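Local coordinates for protein prolyl oligopeptidase (Novosphingobium capsulatum, PDB 1YR2) that probably cleaves oligopeptides on the carboxyl side of proline, and more slowly of alanine, as a serine endopeptidase of the prolyl oligopeptidase family, at residues G405-A409 with L502-F506; S426-Q430 with P456-V461. Numbering follows the deposited sequence.

Interaction 1. Residues G405-A409 with L502-F506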
loop_
_atom_site.group_PDB
_atom_site.type_symbol
_atom_site.label_atom_id
_atom_site.label_comp_id
_atom_site.label_asym_id
_atom_site.label_seq_id
_atom_site.Cartn_x
_atom_site.Cartn_y
_atom_site.Cartn_z
ATOM N N GLY A 405 9.426 -7.031 -14.321
ATOM C CA GLY A 405 10.482 -7.213 -13.349
ATOM C C GLY A 405 9.841 -7.532 -11.994
ATOM O O GLY A 405 8.625 -7.823 -11.918
ATOM N N ILE A 406 10.627 -7.476 -10.936
ATOM C CA ILE A 406 10.106 -7.658 -9.558
ATOM C C ILE A 406 9.138 -6.532 -9.225
ATOM O O ILE A 406 9.451 -5.385 -9.424
ATOM C CB ILE A 406 11.274 -7.731 -8.550
ATOM C CG1 ILE A 406 11.989 -9.081 -8.692
ATOM C CG2 ILE A 406 10.789 -7.583 -7.111
ATOM C CD1 ILE A 406 13.371 -9.112 -7.968
ATOM N N GLY A 407 7.970 -6.874 -8.692
ATOM C CA GLY A 407 7.002 -5.864 -8.317
ATOM C C GLY A 407 5.739 -6.410 -7.701
ATOM O O GLY A 407 5.708 -7.496 -7.147
ATOM N N SER A 408 4.700 -5.578 -7.690
ATOM C CA SER A 408 3.434 -5.947 -7.096
ATOM C C SER A 408 2.325 -5.890 -8.167
ATOM O O SER A 408 2.199 -4.905 -8.920
ATOM C CB SER A 408 3.106 -5.019 -5.969
ATOM O OG SER A 408 3.994 -5.247 -4.869
ATOM N N ALA A 409 1.510 -6.937 -8.218
ATOM C CA ALA A 409 0.384 -6.945 -9.155
ATOM C C ALA A 409 -0.892 -6.626 -8.370
ATOM O O ALA A 409 -1.153 -7.187 -7.311
ATOM C CB ALA A 409 0.245 -8.261 -9.839
ATOM N N LEU A 502 6.082 -5.430 3.569
ATOM C CA LEU A 502 6.602 -4.389 2.708
ATOM C C LEU A 502 6.881 -4.928 1.305
ATOM O O LEU A 502 8.028 -5.097 0.896
ATOM C CB LEU A 502 7.830 -3.750 3.305
ATOM C CG LEU A 502 7.588 -2.900 4.538
ATOM C CD1 LEU A 502 8.923 -2.239 4.889
ATOM C CD2 LEU A 502 6.516 -1.850 4.305
ATOM N N THR A 503 5.814 -5.156 0.570
ATOM C CA THR A 503 5.902 -5.578 -0.816
ATOM C C THR A 503 6.182 -4.365 -1.688
ATOM O O THR A 503 5.990 -3.272 -1.232
ATOM C CB THR A 503 4.589 -6.227 -1.279
ATOM O OG1 THR A 503 3.478 -5.395 -0.946
ATOM C CG2 THR A 503 4.319 -7.468 -0.491
ATOM N N PRO A 504 6.690 -4.547 -2.906
ATOM C CA PRO A 504 7.084 -3.382 -3.703
ATOM C C PRO A 504 5.943 -2.379 -3.964
ATOM O O PRO A 504 4.815 -2.753 -4.194
ATOM C CB PRO A 504 7.570 -4.000 -5.027
ATOM C CG PRO A 504 8.041 -5.383 -4.643
ATOM C CD PRO A 504 7.003 -5.817 -3.614
ATOM N N TRP A 505 6.296 -1.107 -3.976
ATOM C CA TRP A 505 5.397 -0.033 -4.354
ATOM C C TRP A 505 6.239 1.119 -4.899
ATOM O O TRP A 505 7.450 1.144 -4.694
ATOM C CB TRP A 505 4.545 0.411 -3.168
ATOM C CG TRP A 505 5.175 1.362 -2.197
ATOM C CD1 TRP A 505 4.965 2.705 -2.128
ATOM C CD2 TRP A 505 6.102 1.049 -1.157
ATOM N NE1 TRP A 505 5.730 3.257 -1.119
ATOM C CE2 TRP A 505 6.438 2.250 -0.513
ATOM C CE3 TRP A 505 6.714 -0.132 -0.726
ATOM C CZ2 TRP A 505 7.316 2.305 0.558
ATOM C CZ3 TRP A 505 7.590 -0.083 0.362
ATOM C CH2 TRP A 505 7.883 1.139 0.985
ATOM N N PHE A 506 5.586 2.071 -5.521
ATOM C CA PHE A 506 6.289 3.223 -6.065
ATOM C C PHE A 506 6.237 4.369 -5.086
ATOM O O PHE A 506 5.156 4.853 -4.755
ATOM C CB PHE A 506 5.742 3.660 -7.460
ATOM C CG PHE A 506 6.463 4.859 -7.985
ATOM C CD1 PHE A 506 7.707 4.725 -8.488
ATOM C CD2 PHE A 506 5.920 6.128 -7.860
ATOM C CE1 PHE A 506 8.467 5.842 -8.915
ATOM C CE2 PHE A 506 6.638 7.254 -8.287
ATOM C CZ PHE A 506 7.920 7.101 -8.812
#

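Interaction 2. Residues S426-Q430 with P456-V461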
loop_
_atom_site.group_PDB
_atom_site.type_symbol
_atom_site.label_atom_id
_atom_site.label_comp_id
_atom_site.label_asym_id
_atom_site.label_seq_id
_atom_site.Cartn_x
_atom_site.Cartn_y
_atom_site.Cartn_z
ATOM N N SER A 426 3.049 -2.453 -10.298
ATOM C CA SER A 426 3.846 -1.342 -9.792
ATOM C C SER A 426 5.111 -1.861 -9.121
ATOM O O SER A 426 5.214 -3.066 -8.767
ATOM C CB SER A 426 3.020 -0.497 -8.846
ATOM O OG SER A 426 3.000 -1.112 -7.571
ATOM N N SER A 427 6.102 -1.002 -8.970
ATOM C CA SER A 427 7.295 -1.385 -8.248
ATOM C C SER A 427 8.072 -0.143 -7.857
ATOM O O SER A 427 7.624 0.938 -8.109
ATOM C CB SER A 427 8.188 -2.327 -9.090
ATOM O OG SER A 427 9.098 -3.016 -8.235
ATOM N N PHE A 428 9.245 -0.307 -7.243
ATOM C CA PHE A 428 10.001 0.843 -6.750
ATOM C C PHE A 428 10.379 1.807 -7.869
ATOM O O PHE A 428 10.539 2.997 -7.621
ATOM C CB PHE A 428 11.233 0.395 -5.973
ATOM C CG PHE A 428 10.921 -0.478 -4.827
ATOM C CD1 PHE A 428 10.333 0.040 -3.699
ATOM C CD2 PHE A 428 11.148 -1.865 -4.899
ATOM C CE1 PHE A 428 10.004 -0.762 -2.628
ATOM C CE2 PHE A 428 10.871 -2.687 -3.788
ATOM C CZ PHE A 428 10.268 -2.126 -2.662
ATOM N N THR A 429 10.473 1.323 -9.112
ATOM C CA THR A 429 10.774 2.216 -10.236
ATOM C C THR A 429 9.709 2.198 -11.286
ATOM O O THR A 429 9.944 2.611 -12.436
ATOM C CB THR A 429 12.093 1.822 -10.887
ATOM O OG1 THR A 429 12.035 0.415 -11.212
ATOM C CG2 THR A 429 13.219 1.976 -9.852
ATOM N N GLN A 430 8.520 1.788 -10.899
ATOM C CA GLN A 430 7.375 1.729 -11.816
ATOM C C GLN A 430 6.119 2.195 -11.121
ATOM O O GLN A 430 5.475 1.437 -10.381
ATOM C CB GLN A 430 7.235 0.318 -12.369
ATOM C CG GLN A 430 6.050 0.082 -13.294
ATOM C CD GLN A 430 6.150 0.920 -14.519
ATOM O OE1 GLN A 430 6.876 0.564 -15.443
ATOM N NE2 GLN A 430 5.439 2.044 -14.537
ATOM N N PRO A 456 11.368 3.592 -16.664
ATOM C CA PRO A 456 11.482 2.441 -15.750
ATOM C C PRO A 456 12.516 1.364 -16.138
ATOM O O PRO A 456 13.155 0.825 -15.231
ATOM C CB PRO A 456 10.056 1.866 -15.706
ATOM C CG PRO A 456 9.215 3.084 -15.925
ATOM C CD PRO A 456 9.966 3.904 -16.985
ATOM N N ALA A 457 12.719 1.097 -17.423
ATOM C CA ALA A 457 13.771 0.170 -17.891
ATOM C C ALA A 457 15.235 0.643 -17.660
ATOM O O ALA A 457 16.170 -0.128 -17.860
ATOM C CB ALA A 457 13.571 -0.110 -19.372
ATOM N N ASP A 458 15.440 1.887 -17.231
ATOM C CA ASP A 458 16.766 2.356 -16.880
ATOM C C ASP A 458 17.159 1.999 -15.450
ATOM O O ASP A 458 18.193 2.429 -14.976
ATOM C CB ASP A 458 16.863 3.880 -17.027
ATOM C CG ASP A 458 17.111 4.323 -18.448
ATOM O OD1 ASP A 458 17.350 3.462 -19.305
ATOM O OD2 ASP A 458 17.098 5.538 -18.800
ATOM N N PHE A 459 16.340 1.205 -14.771
ATOM C CA PHE A 459 16.580 0.868 -13.379
ATOM C C PHE A 459 16.332 -0.629 -13.217
ATOM O O PHE A 459 15.586 -1.224 -14.007
ATOM C CB PHE A 459 15.618 1.622 -12.462
ATOM C CG PHE A 459 15.674 3.080 -12.624
ATOM C CD1 PHE A 459 14.982 3.697 -13.653
ATOM C CD2 PHE A 459 16.453 3.849 -11.779
ATOM C CE1 PHE A 459 15.135 5.060 -13.850
ATOM C CE2 PHE A 459 16.542 5.215 -11.966
ATOM C CZ PHE A 459 15.876 5.784 -13.011
ATOM N N ARG A 460 16.904 -1.202 -12.165
ATOM C CA ARG A 460 16.750 -2.609 -11.864
ATOM C C ARG A 460 16.361 -2.806 -10.408
ATOM O O ARG A 460 17.034 -2.253 -9.528
ATOM C CB ARG A 460 18.101 -3.271 -12.094
ATOM C CG ARG A 460 18.048 -4.741 -12.346
ATOM C CD ARG A 460 19.427 -5.334 -12.768
ATOM N NE ARG A 460 19.768 -5.022 -14.159
ATOM C CZ ARG A 460 20.828 -4.309 -14.566
ATOM N NH1 ARG A 460 21.699 -3.791 -13.701
ATOM N NH2 ARG A 460 21.010 -4.099 -15.866
ATOM N N VAL A 461 15.303 -3.587 -10.151
ATOM C CA VAL A 461 14.968 -4.035 -8.789
ATOM C C VAL A 461 15.530 -5.445 -8.668
ATOM O O VAL A 461 15.180 -6.309 -9.477
ATOM C CB VAL A 461 13.443 -4.092 -8.569
ATOM C CG1 VAL A 461 13.076 -4.665 -7.220
ATOM C CG2 VAL A 461 12.832 -2.710 -8.734
HETATM O O HOH W 1 12.820 -1.626 -13.475
#

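Interaction 1. Residues G405-A409 with L502-F506
Start at Ile406, just before the strand that opens at Ser408. The methyl CG2 of Ile406 lies 4.3 Å from CG of Pro504, a loose apolar touch; the end of the side chain leads away, and the residue also packs on Val461 and Gln463 of strand 459-467. Gly407 has the CA nearest to the other segment, 5.2 Å from CA and 3.8 Å from CB of Pro504, so bare backbone packs on the proline ring. Ser408 then supplies the one hydrogen bond across the segments. With chi1 in the m well, its OG donates to O of Pro504 at 2.7 Å, and the same OG lies 3.3 Å from CD of Pro504 and 3.8 Å from CB of Thr503. The proline is thus held by its carbonyl and by its ring. This is an interdomain contact of the prolyl oligopeptidase fold: the start of the innermost strand of a beta-propeller blade meets the loop between strand 490-493 and helix 508-514 of the alpha/beta-hydrolase domain.

Interaction 2. Residues S426-Q430 with P456-V461
This is a side-chain packing contact with one water bridge, made where the hairpin turn after strand 421-427 meets the 3-10 turn 456-458 and the start of strand 459-467, the edge strand of the large mixed sheet. Ser427 to Gln430 form a type I beta turn, closed by Gln430 N to Ser427 O at 3.1 Å and Ser427 N to Gln430 O at 2.9 Å. Phe428 and Thr429 occupy its corner positions, and both aim their CA-to-CB bonds at the other segment.

Thr429 does most of the work. Its CG2 packs 3.6 Å from CB of Phe459, its OG1 is 4.1 Å from CG2 of Val461, and its carbonyl O lies 3.4 Å from CB of Pro456. Val461 also approaches the edge of the Phe428 ring, CG1 to CD2 at 4.1 Å, and its CG2 reaches OG of Ser427 at 3.8 Å; that hydroxyl is hydrogen-bonded to O of Ile406. Gln430 adds OE1 at 3.4 Å from CB of Pro456.

No direct hydrogen bond joins the segments. Instead a water lies 3.1 Å from OG1 of Thr429 and donates to O of Phe459 at 2.8 Å. Met511 of helix 508-514 packs on both Thr429 and Phe459. Such a blade hairpin, set against the first strand of the hydrolase sheet, belongs to the two-domain architecture of prolyl oligopeptidases.

In the fold
Both contacts join the last propeller blade to the hydrolase domain, and both are partly buried. Their propeller segments come from neighbouring strands, 408-413 and 421-427, tied by Ser408 N to Ser426 O at 2.8 Å and Ile406 O to Ser427 OG at 2.7 Å. The hydrolase side differs: interaction 1 meets a loop, interaction 2 the 3-10 turn 456-458 and the start of an edge strand. Interaction 1 is small, 159 Å² with a direct hydrogen bond to a carbonyl; interaction 2 buries 313 Å², mainly by side-chain packing, with a bridging water. They merge where O of Trp505 lies 3.2 Å from CD1 of Phe428, their centres about 9 Å apart.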